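Local coordinates for glycosyl hydrolase family 62 protein (Coprinopsis cinerea, PDB 5B6T), which probably hydrolyses alpha-L-arabinofuranosyl side groups from arabinoxylan, as an alpha-L-arabinofuranosidase of glycoside hydrolase family 62, at residues A[28-33]-A[83-88]; A[99-104]-A[121-126]; A[127-132]-A[179-184]; A[158-163]-A[193-198]. One frame throughout, in Å; residues are numbered along the deposited sequence.

From the N terminus, the chain meets interaction 1 first. It closes a loop of 49 residues and sets strand 25-34 beside strand 82-89, the inner strands of two successive propeller blades. Interaction 2 then closes a short loop within the second blade, joining the turn between strands 94-100 and 104-109 to strand 122-123 and the residues after it. These two follow in series and touch where Ala83 and Pro84 pack on residues 99-100. The remaining two cross, their segments alternating along the chain. Interaction 3 ties helix 130-135 to the outer strand of the third blade, while interaction 4 sets a turn of that blade against strand 195-202 of the next. Tyr125 of interaction 2 packs on Asn179 and Pro181 of interaction 3, and Ile183 meets His163 between 3 and 4.

Interaction 1: A[28-33]-A[83-88]; sequences DPSVVY and APQVFY
Ser30 and Val86 make the direct hydrogen bond of this contact. Val86 N points at Ser30 OG over 3.0 Å with a nearly straight N-H...O angle of 166°. The hydroxyl lies anti to its own backbone N (chi1 -170°), which carries OG across to the other strand. Serine suits this buried spot because its hydroxyl accepts from Val86 N while also bonding to Glu267 OE2. A second polar link runs through a water that donates both to Asp28 O (2.7 Å) and to Pro84 O (2.6 Å). Asp28 OD2 turns to Ser43 OG and a bound glycerol, with a calcium ion about 5 Å from the side chain.

Strands 29-33 and 83-88 run nearly parallel, 13° apart, with axes 5.9 Å from each other. This is the relation of innermost strands in adjoining blades of a beta-propeller, the five-bladed fold of family 62: each bonds outward to its own blade, leaving side chains and water to join them here.

Among the apolar contacts, Val32 CG1 meets Val86 CG1 at 4.1 Å, and Asp28 CB lies 3.8 Å from Ala83 CA. Pro84, which has no N-H, makes a carbon-oxygen contact, its CD 3.3 Å from Asp28 O.

Interaction 2: A[99-104]-A[121-126]; sequences YQNGNA and PRTFYS
Phe124 N donates to Ala104 O at 2.9 Å, with an N-H...O angle of 166°, and Thr123 CA lies 3.3 Å from the same Ala104 O in a CA-H...O contact.

The side chain of Asn103 extends this pairing. Its CG lies anti to the backbone N (chi1 -159°), and ND2 reaches Tyr125 O at 3.0 Å from above the carbonyl plane. Thr123 OG1 donates to Tyr125 O from the opposite face, so two side chains grip one carbonyl. Asparagine suits the place because its other amide atom, OD1, accepts from Ala104 N, which steadies the amide from both ends. Thr123 CG2 packs on Asn103 CB at 3.7 Å.

Ala104 CB, small enough to fit closely, sits at the edge of the Tyr125 ring, 3.9 Å from CD2. Farther along, Tyr99 OH touches Pro121 CG at 3.3 Å while hydrogen-bonded to Ser107 OG.

Asn101 OD1 accepts from Asn103 N in an Asx turn, and Gly102 takes a positive phi of 105° that favours glycine. Together these form the turn between strands 94-100 and 104-109 and its join to the outer edge of a four-stranded antiparallel propeller blade.

Interaction 3: A[127-132]-A[179-184]; sequences GMPAII and NEPVIA
Pro129 and Pro181 form the apolar centre, their rings crossing at about a right angle with Pro129 CB only 3.5 Å from Pro181 CD, tighter than usual for two carbons. Rigid rings suit such a place, since they can pack closely with little loss of freedom. Ile132 reaches Pro181 too, its CD1 4.1 Å from Pro181 CG, and Trp141 covers Pro129 and Ile132 in turn. Ile131 widens the patch: CG2 lies 4.0 Å from Pro181 CD, and CD1 passes Pro181 O to meet Ile183 CG1 at 4.1 Å.

In the propeller, helix 130-135 belongs to the connection from the second blade to the third, and residues 179-184 lead into strand 182-186, the outer strand of that third blade. The contact thus lays the connection over the blade's edge.

Toward solvent the contact becomes polar. Glu180 starts with CG anti to the backbone N and then bends at chi2 (71°), which turns CD back over the start of the helix. OE2 accepts from Ile131 N at 3.0 Å (161°). Pro129 holds the N-cap position, and a carboxylate beside the opening turn would probably also be favoured by the helix dipole. A water accepting from Ala130 N donates to Glu180 OE1 at 2.7 Å.

Interaction 4: A[158-163]-A[193-198]; sequences SDDNGH and LFEAAN
The pocket that holds the lead ion is lined here by Glu195, which meets Asp160 across the contact; the ion lies about 3 Å and a glycerol about 4 Å from the Glu195 side chain. Asp160 OD1 and Glu195 OE1 are 2.7 Å apart, with the two carboxylate planes turned 56° to each other, and a water donates to both Asp160 OD2 and Glu195 OE1.

The Asp160 carboxylate also lies flat over the Phe194 ring, the planes 8° apart and OD1 3.6 Å above one face, displaced toward the rim. Phe194 and Glu195 both face Glu213 in a classic beta bulge, consistent with the two side chains turning to the same Asp160.

Between the backbones, a water accepts from Gly162 N and approaches Phe194 O (2.8 Å), and Gly162 CA makes a CA-H...O contact with Leu193 O (3.3 Å). Glycine suits its place because at phi 87° a CB would jam against the preceding carbonyl O. Ser158 OG reaches Ala197 N through another water.

The turn is braced from within: Asp159 OD1 accepts from Asn161 N in an Asx turn and from His163 N, and OD2 takes the in-plane His163 ND1 at 2.7 Å.

Arg221 forms a salt bridge to Glu195 OE2 while the bridging water holds OE1, which probably fixes the orientation of this carboxylate toward the pocket.

Interaction 1: A[28-33]-A[83-88]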
loop_
_atom_site.group_PDB
_atom_site.type_symbol
_atom_site.label_atom_id
_atom_site.label_comp_id
_atom_site.label_asym_id
_atom_site.label_seq_id
_atom_site.Cartn_x
_atom_site.Cartn_y
_atom_site.Cartn_z
ATOM N N ASP A 28 1.039 6.772 1.112
ATOM C CA ASP A 28 0.420 5.541 0.655
ATOM C C ASP A 28 1.011 4.991 -0.664
ATOM O O ASP A 28 0.255 4.645 -1.580
ATOM C CB ASP A 28 -1.096 5.746 0.461
ATOM C CG ASP A 28 -1.760 6.531 1.575
ATOM O OD1 ASP A 28 -1.401 6.320 2.737
ATOM O OD2 ASP A 28 -2.675 7.344 1.229
ATOM N N PRO A 29 2.351 4.882 -0.771
ATOM C CA PRO A 29 2.938 4.620 -2.070
ATOM C C PRO A 29 2.720 3.218 -2.601
ATOM O O PRO A 29 2.723 2.247 -1.833
ATOM C CB PRO A 29 4.453 4.836 -1.829
ATOM C CG PRO A 29 4.622 4.568 -0.365
ATOM C CD PRO A 29 3.384 5.105 0.265
ATOM N N SER A 30 2.608 3.121 -3.928
ATOM C CA SER A 30 2.706 1.877 -4.647
ATOM C C SER A 30 3.893 1.973 -5.620
ATOM O O SER A 30 4.145 3.030 -6.178
ATOM C CB SER A 30 1.420 1.621 -5.434
ATOM O OG SER A 30 1.407 0.303 -5.960
ATOM N N VAL A 31 4.597 0.870 -5.825
ATOM C CA VAL A 31 5.840 0.928 -6.576
ATOM C C VAL A 31 6.157 -0.310 -7.389
ATOM O O VAL A 31 6.062 -1.433 -6.909
ATOM C CB VAL A 31 7.031 1.274 -5.656
ATOM C CG1 VAL A 31 7.154 0.296 -4.491
ATOM C CG2 VAL A 31 8.324 1.401 -6.435
ATOM N N VAL A 32 6.569 -0.048 -8.632
ATOM C CA VAL A 32 7.129 -1.078 -9.516
ATOM C C VAL A 32 8.340 -0.528 -10.256
ATOM O O VAL A 32 8.428 0.671 -10.537
ATOM C CB VAL A 32 6.111 -1.620 -10.550
ATOM C CG1 VAL A 32 4.991 -2.372 -9.854
ATOM C CG2 VAL A 32 5.534 -0.542 -11.451
ATOM N N TYR A 33 9.261 -1.445 -10.554
ATOM C CA TYR A 33 10.410 -1.164 -11.423
ATOM C C TYR A 33 10.125 -1.787 -12.771
ATOM O O TYR A 33 9.860 -2.983 -12.861
ATOM C CB TYR A 33 11.684 -1.746 -10.841
ATOM C CG TYR A 33 12.949 -1.251 -11.538
ATOM C CD1 TYR A 33 13.447 0.010 -11.281
ATOM C CD2 TYR A 33 13.646 -2.065 -12.433
ATOM C CE1 TYR A 33 14.605 0.463 -11.885
ATOM C CE2 TYR A 33 14.787 -1.614 -13.068
ATOM C CZ TYR A 33 15.280 -0.364 -12.780
ATOM O OH TYR A 33 16.461 0.070 -13.374
ATOM N N ALA A 83 -4.777 6.274 -2.024
ATOM C CA ALA A 83 -4.158 4.982 -1.671
ATOM C C ALA A 83 -4.114 3.998 -2.837
ATOM O O ALA A 83 -4.877 3.023 -2.908
ATOM C CB ALA A 83 -4.793 4.378 -0.408
ATOM N N PRO A 84 -3.194 4.244 -3.761
ATOM C CA PRO A 84 -3.160 3.480 -4.986
ATOM C C PRO A 84 -2.400 2.141 -4.873
ATOM O O PRO A 84 -1.524 1.967 -4.011
ATOM C CB PRO A 84 -2.426 4.419 -5.936
ATOM C CG PRO A 84 -1.460 5.148 -5.056
ATOM C CD PRO A 84 -2.175 5.318 -3.753
ATOM N N GLN A 85 -2.698 1.224 -5.808
ATOM C CA GLN A 85 -1.954 -0.012 -5.997
ATOM C C GLN A 85 -1.850 -0.234 -7.487
ATOM O O GLN A 85 -2.870 -0.363 -8.139
ATOM C CB GLN A 85 -2.657 -1.219 -5.364
ATOM C CG GLN A 85 -1.847 -2.504 -5.545
ATOM C CD GLN A 85 -2.682 -3.754 -5.443
ATOM O OE1 GLN A 85 -3.884 -3.752 -5.660
ATOM N NE2 GLN A 85 -2.010 -4.855 -5.165
ATOM N N VAL A 86 -0.637 -0.286 -8.020
ATOM C CA VAL A 86 -0.421 -0.548 -9.439
ATOM C C VAL A 86 0.061 -1.972 -9.693
ATOM O O VAL A 86 0.904 -2.483 -8.962
ATOM C CB VAL A 86 0.573 0.475 -10.082
ATOM C CG1 VAL A 86 1.990 0.342 -9.526
ATOM C CG2 VAL A 86 0.583 0.330 -11.607
ATOM N N PHE A 87 -0.417 -2.586 -10.765
ATOM C CA PHE A 87 0.071 -3.915 -11.182
ATOM C C PHE A 87 -0.343 -4.156 -12.622
ATOM O O PHE A 87 -1.264 -3.509 -13.126
ATOM C CB PHE A 87 -0.448 -5.082 -10.293
ATOM C CG PHE A 87 -1.942 -5.165 -10.203
ATOM C CD1 PHE A 87 -2.666 -5.959 -11.090
ATOM C CD2 PHE A 87 -2.643 -4.499 -9.198
ATOM C CE1 PHE A 87 -4.042 -6.021 -11.027
ATOM C CE2 PHE A 87 -4.033 -4.564 -9.145
ATOM C CZ PHE A 87 -4.714 -5.363 -10.027
ATOM N N TYR A 88 0.323 -5.102 -13.264
ATOM C CA TYR A 88 0.033 -5.445 -14.645
ATOM C C TYR A 88 -0.822 -6.678 -14.643
ATOM O O TYR A 88 -0.393 -7.743 -14.143
ATOM C CB TYR A 88 1.343 -5.708 -15.387
ATOM C CG TYR A 88 1.214 -6.033 -16.844
ATOM C CD1 TYR A 88 0.858 -5.055 -17.775
ATOM C CD2 TYR A 88 1.543 -7.279 -17.301
ATOM C CE1 TYR A 88 0.768 -5.349 -19.126
ATOM C CE2 TYR A 88 1.458 -7.587 -18.644
ATOM C CZ TYR A 88 1.072 -6.622 -19.548
ATOM O OH TYR A 88 1.045 -6.927 -20.908
HETATM O O HOH W 1 -1.487 2.607 -1.484
#

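Interaction 2: A[99-104]-A[121-126]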
loop_
_atom_site.group_PDB
_atom_site.type_symbol
_atom_site.label_atom_id
_atom_site.label_comp_id
_atom_site.label_asym_id
_atom_site.label_seq_id
_atom_site.Cartn_x
_atom_site.Cartn_y
_atom_site.Cartn_z
ATOM N N TYR A 99 -7.585 1.873 -6.196
ATOM C CA TYR A 99 -7.603 2.953 -5.191
ATOM C C TYR A 99 -9.028 3.092 -4.642
ATOM O O TYR A 99 -9.943 2.351 -5.068
ATOM C CB TYR A 99 -7.116 4.290 -5.799
ATOM C CG TYR A 99 -7.841 4.645 -7.090
ATOM C CD1 TYR A 99 -7.346 4.233 -8.311
ATOM C CD2 TYR A 99 -8.985 5.442 -7.089
ATOM C CE1 TYR A 99 -7.993 4.525 -9.485
ATOM C CE2 TYR A 99 -9.632 5.761 -8.271
ATOM C CZ TYR A 99 -9.121 5.313 -9.479
ATOM O OH TYR A 99 -9.764 5.588 -10.677
ATOM N N GLN A 100 -9.205 4.033 -3.720
ATOM C CA GLN A 100 -10.542 4.284 -3.158
ATOM C C GLN A 100 -11.035 5.652 -3.601
ATOM O O GLN A 100 -10.262 6.602 -3.772
ATOM C CB GLN A 100 -10.490 4.216 -1.629
ATOM C CG GLN A 100 -9.727 5.367 -0.985
ATOM C CD GLN A 100 -8.840 4.977 0.177
ATOM O OE1 GLN A 100 -8.291 3.890 0.236
ATOM N NE2 GLN A 100 -8.691 5.877 1.107
ATOM N N ASN A 101 -12.339 5.745 -3.801
ATOM C CA ASN A 101 -12.995 6.985 -4.156
ATOM C C ASN A 101 -14.296 7.155 -3.371
ATOM O O ASN A 101 -15.167 7.930 -3.797
ATOM C CB ASN A 101 -13.285 7.036 -5.663
ATOM C CG ASN A 101 -14.357 6.060 -6.090
ATOM O OD1 ASN A 101 -14.679 5.099 -5.378
ATOM N ND2 ASN A 101 -14.900 6.294 -7.283
ATOM N N GLY A 102 -14.418 6.464 -2.250
ATOM C CA GLY A 102 -15.705 6.266 -1.555
ATOM C C GLY A 102 -16.245 4.844 -1.757
ATOM O O GLY A 102 -16.980 4.287 -0.901
ATOM N N ASN A 103 -15.851 4.255 -2.885
ATOM C CA ASN A 103 -16.045 2.841 -3.202
ATOM C C ASN A 103 -14.640 2.237 -3.422
ATOM O O ASN A 103 -13.624 2.937 -3.257
ATOM C CB ASN A 103 -16.946 2.754 -4.449
ATOM C CG ASN A 103 -17.641 1.410 -4.617
ATOM O OD1 ASN A 103 -17.145 0.325 -4.262
ATOM N ND2 ASN A 103 -18.789 1.469 -5.261
ATOM N N ALA A 104 -14.577 0.965 -3.744
ATOM C CA ALA A 104 -13.355 0.318 -4.212
ATOM C C ALA A 104 -13.280 0.522 -5.712
ATOM O O ALA A 104 -14.153 0.066 -6.440
ATOM C CB ALA A 104 -13.397 -1.169 -3.874
ATOM N N PRO A 121 -12.575 6.638 -13.156
ATOM C CA PRO A 121 -12.760 5.516 -12.234
ATOM C C PRO A 121 -13.947 4.616 -12.577
ATOM O O PRO A 121 -15.034 5.107 -13.015
ATOM C CB PRO A 121 -13.006 6.185 -10.893
ATOM C CG PRO A 121 -12.401 7.531 -11.001
ATOM C CD PRO A 121 -12.576 7.924 -12.450
ATOM N N ARG A 122 -13.729 3.312 -12.412
ATOM C CA ARG A 122 -14.816 2.311 -12.354
ATOM C C ARG A 122 -14.760 1.660 -10.972
ATOM O O ARG A 122 -13.750 1.793 -10.276
ATOM C CB ARG A 122 -14.673 1.271 -13.476
ATOM C CG ARG A 122 -15.008 1.836 -14.856
ATOM C CD ARG A 122 -14.643 0.832 -15.937
ATOM N NE ARG A 122 -14.937 1.307 -17.296
ATOM C CZ ARG A 122 -15.628 0.642 -18.229
ATOM N NH1 ARG A 122 -16.124 -0.575 -17.994
ATOM N NH2 ARG A 122 -15.814 1.205 -19.425
ATOM N N THR A 123 -15.832 1.003 -10.545
ATOM C CA THR A 123 -15.833 0.385 -9.225
ATOM C C THR A 123 -15.988 -1.146 -9.278
ATOM O O THR A 123 -16.558 -1.687 -10.232
ATOM C CB THR A 123 -16.892 0.983 -8.309
ATOM O OG1 THR A 123 -18.184 0.787 -8.884
ATOM C CG2 THR A 123 -16.649 2.467 -8.094
ATOM N N PHE A 124 -15.436 -1.815 -8.258
ATOM C CA PHE A 124 -15.477 -3.265 -8.141
ATOM C C PHE A 124 -16.803 -3.753 -7.538
ATOM O O PHE A 124 -17.127 -4.952 -7.596
ATOM C CB PHE A 124 -14.326 -3.727 -7.225
ATOM C CG PHE A 124 -12.955 -3.647 -7.826
ATOM C CD1 PHE A 124 -12.602 -4.439 -8.908
ATOM C CD2 PHE A 124 -11.983 -2.787 -7.288
ATOM C CE1 PHE A 124 -11.338 -4.406 -9.433
ATOM C CE2 PHE A 124 -10.691 -2.761 -7.817
ATOM C CZ PHE A 124 -10.380 -3.568 -8.897
ATOM N N TYR A 125 -17.530 -2.857 -6.868
ATOM C CA TYR A 125 -18.826 -3.174 -6.289
ATOM C C TYR A 125 -19.806 -2.066 -6.656
ATOM O O TYR A 125 -19.412 -0.950 -6.907
ATOM C CB TYR A 125 -18.753 -3.197 -4.763
ATOM C CG TYR A 125 -17.700 -4.104 -4.118
ATOM C CD1 TYR A 125 -17.976 -5.433 -3.837
ATOM C CD2 TYR A 125 -16.485 -3.585 -3.699
ATOM C CE1 TYR A 125 -17.037 -6.221 -3.207
ATOM C CE2 TYR A 125 -15.552 -4.352 -3.058
ATOM C CZ TYR A 125 -15.820 -5.655 -2.797
ATOM O OH TYR A 125 -14.884 -6.413 -2.122
ATOM N N SER A 126 -21.093 -2.356 -6.566
ATOM C CA SER A 126 -22.099 -1.325 -6.825
ATOM C C SER A 126 -22.229 -0.284 -5.680
ATOM O O SER A 126 -22.701 0.836 -5.884
ATOM C CB SER A 126 -23.441 -2.003 -7.174
ATOM O OG SER A 126 -23.983 -2.601 -6.004
#

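Interaction 3: A[127-132]-A[179-184]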
loop_
_atom_site.group_PDB
_atom_site.type_symbol
_atom_site.label_atom_id
_atom_site.label_comp_id
_atom_site.label_asym_id
_atom_site.label_seq_id
_atom_site.Cartn_x
_atom_site.Cartn_y
_atom_site.Cartn_z
ATOM N N GLY A 127 -21.745 -0.627 -4.494
ATOM C CA GLY A 127 -21.758 0.250 -3.336
ATOM C C GLY A 127 -21.027 -0.476 -2.228
ATOM O O GLY A 127 -20.529 -1.563 -2.446
ATOM N N MET A 128 -20.986 0.103 -1.044
ATOM C CA MET A 128 -20.340 -0.543 0.078
ATOM C C MET A 128 -21.071 -1.835 0.420
ATOM O O MET A 128 -22.268 -1.807 0.677
ATOM C CB MET A 128 -20.309 0.366 1.288
ATOM C CG MET A 128 -19.417 -0.149 2.405
ATOM S SD MET A 128 -19.324 0.912 3.855
ATOM C CE MET A 128 -18.586 2.396 3.143
ATOM N N PRO A 129 -20.357 -2.975 0.409
ATOM C CA PRO A 129 -20.988 -4.239 0.753
ATOM C C PRO A 129 -21.639 -4.243 2.124
ATOM O O PRO A 129 -21.154 -3.570 3.037
ATOM C CB PRO A 129 -19.825 -5.235 0.708
ATOM C CG PRO A 129 -18.887 -4.650 -0.309
ATOM C CD PRO A 129 -18.965 -3.160 -0.083
ATOM N N ALA A 130 -22.713 -5.020 2.254
ATOM C CA ALA A 130 -23.451 -5.072 3.520
ATOM C C ALA A 130 -22.564 -5.414 4.693
ATOM O O ALA A 130 -22.672 -4.792 5.740
ATOM C CB ALA A 130 -24.580 -6.082 3.453
ATOM N N ILE A 131 -21.674 -6.392 4.546
ATOM C CA ILE A 131 -20.854 -6.775 5.704
ATOM C C ILE A 131 -19.961 -5.620 6.180
ATOM O O ILE A 131 -19.619 -5.494 7.378
ATOM C CB ILE A 131 -20.041 -8.058 5.401
ATOM C CG1 ILE A 131 -19.491 -8.662 6.682
ATOM C CG2 ILE A 131 -18.956 -7.774 4.376
ATOM C CD1 ILE A 131 -18.959 -10.067 6.512
ATOM N N ILE A 132 -19.536 -4.786 5.233
ATOM C CA ILE A 132 -18.696 -3.647 5.576
ATOM C C ILE A 132 -19.540 -2.538 6.216
ATOM O O ILE A 132 -19.183 -1.998 7.255
ATOM C CB ILE A 132 -17.865 -3.147 4.351
ATOM C CG1 ILE A 132 -17.016 -4.309 3.830
ATOM C CG2 ILE A 132 -16.983 -1.973 4.754
ATOM C CD1 ILE A 132 -16.088 -3.966 2.679
ATOM N N ASN A 179 -17.295 -11.078 -5.153
ATOM C CA ASN A 179 -18.408 -11.536 -4.339
ATOM C C ASN A 179 -18.532 -10.759 -3.051
ATOM O O ASN A 179 -17.804 -9.772 -2.822
ATOM C CB ASN A 179 -18.322 -13.047 -4.100
ATOM C CG ASN A 179 -17.149 -13.458 -3.250
ATOM O OD1 ASN A 179 -16.285 -12.658 -2.881
ATOM N ND2 ASN A 179 -17.087 -14.751 -2.959
ATOM N N GLU A 180 -19.470 -11.163 -2.198
ATOM C CA GLU A 180 -19.627 -10.485 -0.929
ATOM C C GLU A 180 -18.363 -10.740 -0.107
ATOM O O GLU A 180 -17.906 -11.871 0.004
ATOM C CB GLU A 180 -20.856 -11.012 -0.172
ATOM C CG GLU A 180 -21.100 -10.331 1.185
ATOM C CD GLU A 180 -21.598 -8.874 1.122
ATOM O OE1 GLU A 180 -21.867 -8.377 -0.026
ATOM O OE2 GLU A 180 -21.731 -8.233 2.233
ATOM N N PRO A 181 -17.759 -9.687 0.477
ATOM C CA PRO A 181 -16.562 -9.986 1.269
ATOM C C PRO A 181 -16.816 -10.843 2.498
ATOM O O PRO A 181 -17.912 -10.815 3.068
ATOM C CB PRO A 181 -16.051 -8.605 1.704
ATOM C CG PRO A 181 -16.845 -7.613 0.938
ATOM C CD PRO A 181 -18.110 -8.263 0.523
ATOM N N VAL A 182 -15.790 -11.601 2.898
ATOM C CA VAL A 182 -15.746 -12.235 4.230
ATOM C C VAL A 182 -14.784 -11.412 5.088
ATOM O O VAL A 182 -14.007 -10.612 4.573
ATOM C CB VAL A 182 -15.316 -13.729 4.191
ATOM C CG1 VAL A 182 -16.326 -14.537 3.373
ATOM C CG2 VAL A 182 -13.899 -13.887 3.667
ATOM N N ILE A 183 -14.855 -11.575 6.392
ATOM C CA ILE A 183 -13.872 -10.970 7.297
ATOM C C ILE A 183 -12.691 -11.939 7.319
ATOM O O ILE A 183 -12.785 -13.080 7.823
ATOM C CB ILE A 183 -14.460 -10.693 8.712
ATOM C CG1 ILE A 183 -15.491 -9.547 8.620
ATOM C CG2 ILE A 183 -13.328 -10.312 9.666
ATOM C CD1 ILE A 183 -16.399 -9.339 9.820
ATOM N N ALA A 184 -11.602 -11.538 6.677
ATOM C CA ALA A 184 -10.387 -12.338 6.635
ATOM C C ALA A 184 -9.602 -12.338 7.959
ATOM O O ALA A 184 -8.900 -13.307 8.286
ATOM C CB ALA A 184 -9.489 -11.829 5.526
HETATM O O HOH W 2 -23.798 -6.495 0.066
#

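Interaction 4: A[158-163]-A[193-198]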
loop_
_atom_site.group_PDB
_atom_site.type_symbol
_atom_site.label_atom_id
_atom_site.label_comp_id
_atom_site.label_asym_id
_atom_site.label_seq_id
_atom_site.Cartn_x
_atom_site.Cartn_y
_atom_site.Cartn_z
ATOM N N SER A 158 -9.915 -2.487 4.179
ATOM C CA SER A 158 -10.012 -2.220 5.597
ATOM C C SER A 158 -11.126 -1.236 5.939
ATOM O O SER A 158 -11.631 -0.542 5.078
ATOM C CB SER A 158 -8.672 -1.635 6.071
ATOM O OG SER A 158 -7.661 -2.590 5.933
ATOM N N ASP A 159 -11.500 -1.168 7.230
ATOM C CA ASP A 159 -12.503 -0.204 7.636
ATOM C C ASP A 159 -12.068 0.766 8.729
ATOM O O ASP A 159 -12.907 1.474 9.273
ATOM C CB ASP A 159 -13.817 -0.899 8.028
ATOM C CG ASP A 159 -13.670 -1.871 9.175
ATOM O OD1 ASP A 159 -12.581 -1.977 9.783
ATOM O OD2 ASP A 159 -14.705 -2.495 9.514
ATOM N N ASP A 160 -10.782 0.795 9.066
ATOM C CA ASP A 160 -10.305 1.582 10.212
ATOM C C ASP A 160 -11.062 1.226 11.494
ATOM O O ASP A 160 -11.149 2.046 12.415
ATOM C CB ASP A 160 -10.470 3.089 9.943
ATOM C CG ASP A 160 -9.435 3.652 8.999
ATOM O OD1 ASP A 160 -8.378 2.966 8.782
ATOM O OD2 ASP A 160 -9.652 4.803 8.502
ATOM N N ASN A 161 -11.600 0.015 11.542
ATOM C CA ASN A 161 -12.364 -0.452 12.701
ATOM C C ASN A 161 -12.016 -1.865 13.077
ATOM O O ASN A 161 -12.792 -2.538 13.758
ATOM C CB ASN A 161 -13.880 -0.349 12.476
ATOM C CG ASN A 161 -14.645 -0.283 13.790
ATOM O OD1 ASN A 161 -14.198 0.332 14.758
ATOM N ND2 ASN A 161 -15.822 -0.936 13.822
ATOM N N GLY A 162 -10.827 -2.306 12.673
ATOM C CA GLY A 162 -10.353 -3.592 13.123
ATOM C C GLY A 162 -10.788 -4.775 12.292
ATOM O O GLY A 162 -10.643 -5.909 12.761
ATOM N N HIS A 163 -11.271 -4.554 11.058
ATOM C CA HIS A 163 -11.620 -5.660 10.174
ATOM C C HIS A 163 -10.840 -5.553 8.896
ATOM O O HIS A 163 -10.686 -4.467 8.358
ATOM C CB HIS A 163 -13.110 -5.667 9.836
ATOM C CG HIS A 163 -13.979 -5.596 11.048
ATOM N ND1 HIS A 163 -14.603 -4.435 11.443
ATOM C CD2 HIS A 163 -14.301 -6.532 11.969
ATOM C CE1 HIS A 163 -15.224 -4.642 12.594
ATOM N NE2 HIS A 163 -15.080 -5.918 12.917
ATOM N N LEU A 193 -5.262 -3.617 14.278
ATOM C CA LEU A 193 -5.460 -4.062 12.890
ATOM C C LEU A 193 -6.171 -2.932 12.159
ATOM O O LEU A 193 -7.368 -2.988 11.855
ATOM C CB LEU A 193 -6.253 -5.363 12.871
ATOM C CG LEU A 193 -6.229 -6.140 11.557
ATOM C CD1 LEU A 193 -4.899 -6.848 11.363
ATOM C CD2 LEU A 193 -7.381 -7.135 11.488
ATOM N N PHE A 194 -5.413 -1.867 11.908
ATOM C CA PHE A 194 -6.037 -0.580 11.609
ATOM C C PHE A 194 -6.301 -0.338 10.132
ATOM O O PHE A 194 -7.445 -0.137 9.735
ATOM C CB PHE A 194 -5.245 0.561 12.234
ATOM C CG PHE A 194 -5.989 1.866 12.227
ATOM C CD1 PHE A 194 -7.160 2.013 12.959
ATOM C CD2 PHE A 194 -5.526 2.938 11.508
ATOM C CE1 PHE A 194 -7.859 3.214 12.929
ATOM C CE2 PHE A 194 -6.207 4.144 11.496
ATOM C CZ PHE A 194 -7.380 4.280 12.194
ATOM N N GLU A 195 -5.270 -0.340 9.302
ATOM C CA GLU A 195 -5.491 -0.129 7.861
ATOM C C GLU A 195 -4.252 -0.568 7.083
ATOM O O GLU A 195 -3.355 -1.203 7.657
ATOM C CB GLU A 195 -5.816 1.347 7.602
ATOM C CG GLU A 195 -4.712 2.317 8.013
ATOM C CD GLU A 195 -5.110 3.780 8.041
ATOM O OE1 GLU A 195 -6.235 4.172 7.716
ATOM O OE2 GLU A 195 -4.260 4.641 8.383
ATOM N N ALA A 196 -4.248 -0.316 5.782
ATOM C CA ALA A 196 -3.054 -0.427 4.940
ATOM C C ALA A 196 -2.498 -1.844 4.896
ATOM O O ALA A 196 -1.308 -2.075 5.126
ATOM C CB ALA A 196 -1.990 0.561 5.389
ATOM N N ALA A 197 -3.329 -2.760 4.432
ATOM C CA ALA A 197 -2.866 -4.118 4.136
ATOM C C ALA A 197 -1.924 -4.169 2.909
ATOM O O ALA A 197 -2.058 -3.404 1.973
ATOM C CB ALA A 197 -4.041 -5.054 3.914
ATOM N N ASN A 198 -0.956 -5.085 2.979
ATOM C CA ASN A 198 -0.264 -5.613 1.801
ATOM C C ASN A 198 -0.362 -7.123 1.840
ATOM O O ASN A 198 -0.274 -7.738 2.912
ATOM C CB ASN A 198 1.243 -5.287 1.756
ATOM C CG ASN A 198 1.575 -3.812 1.893
ATOM O OD1 ASN A 198 2.142 -3.411 2.912
ATOM N ND2 ASN A 198 1.325 -3.028 0.856
HETATM O O HOH W 3 -6.113 -2.681 3.671
HETATM O O HOH W 4 -9.542 -1.934 9.883
HETATM O O HOH W 5 -8.125 6.268 6.733
#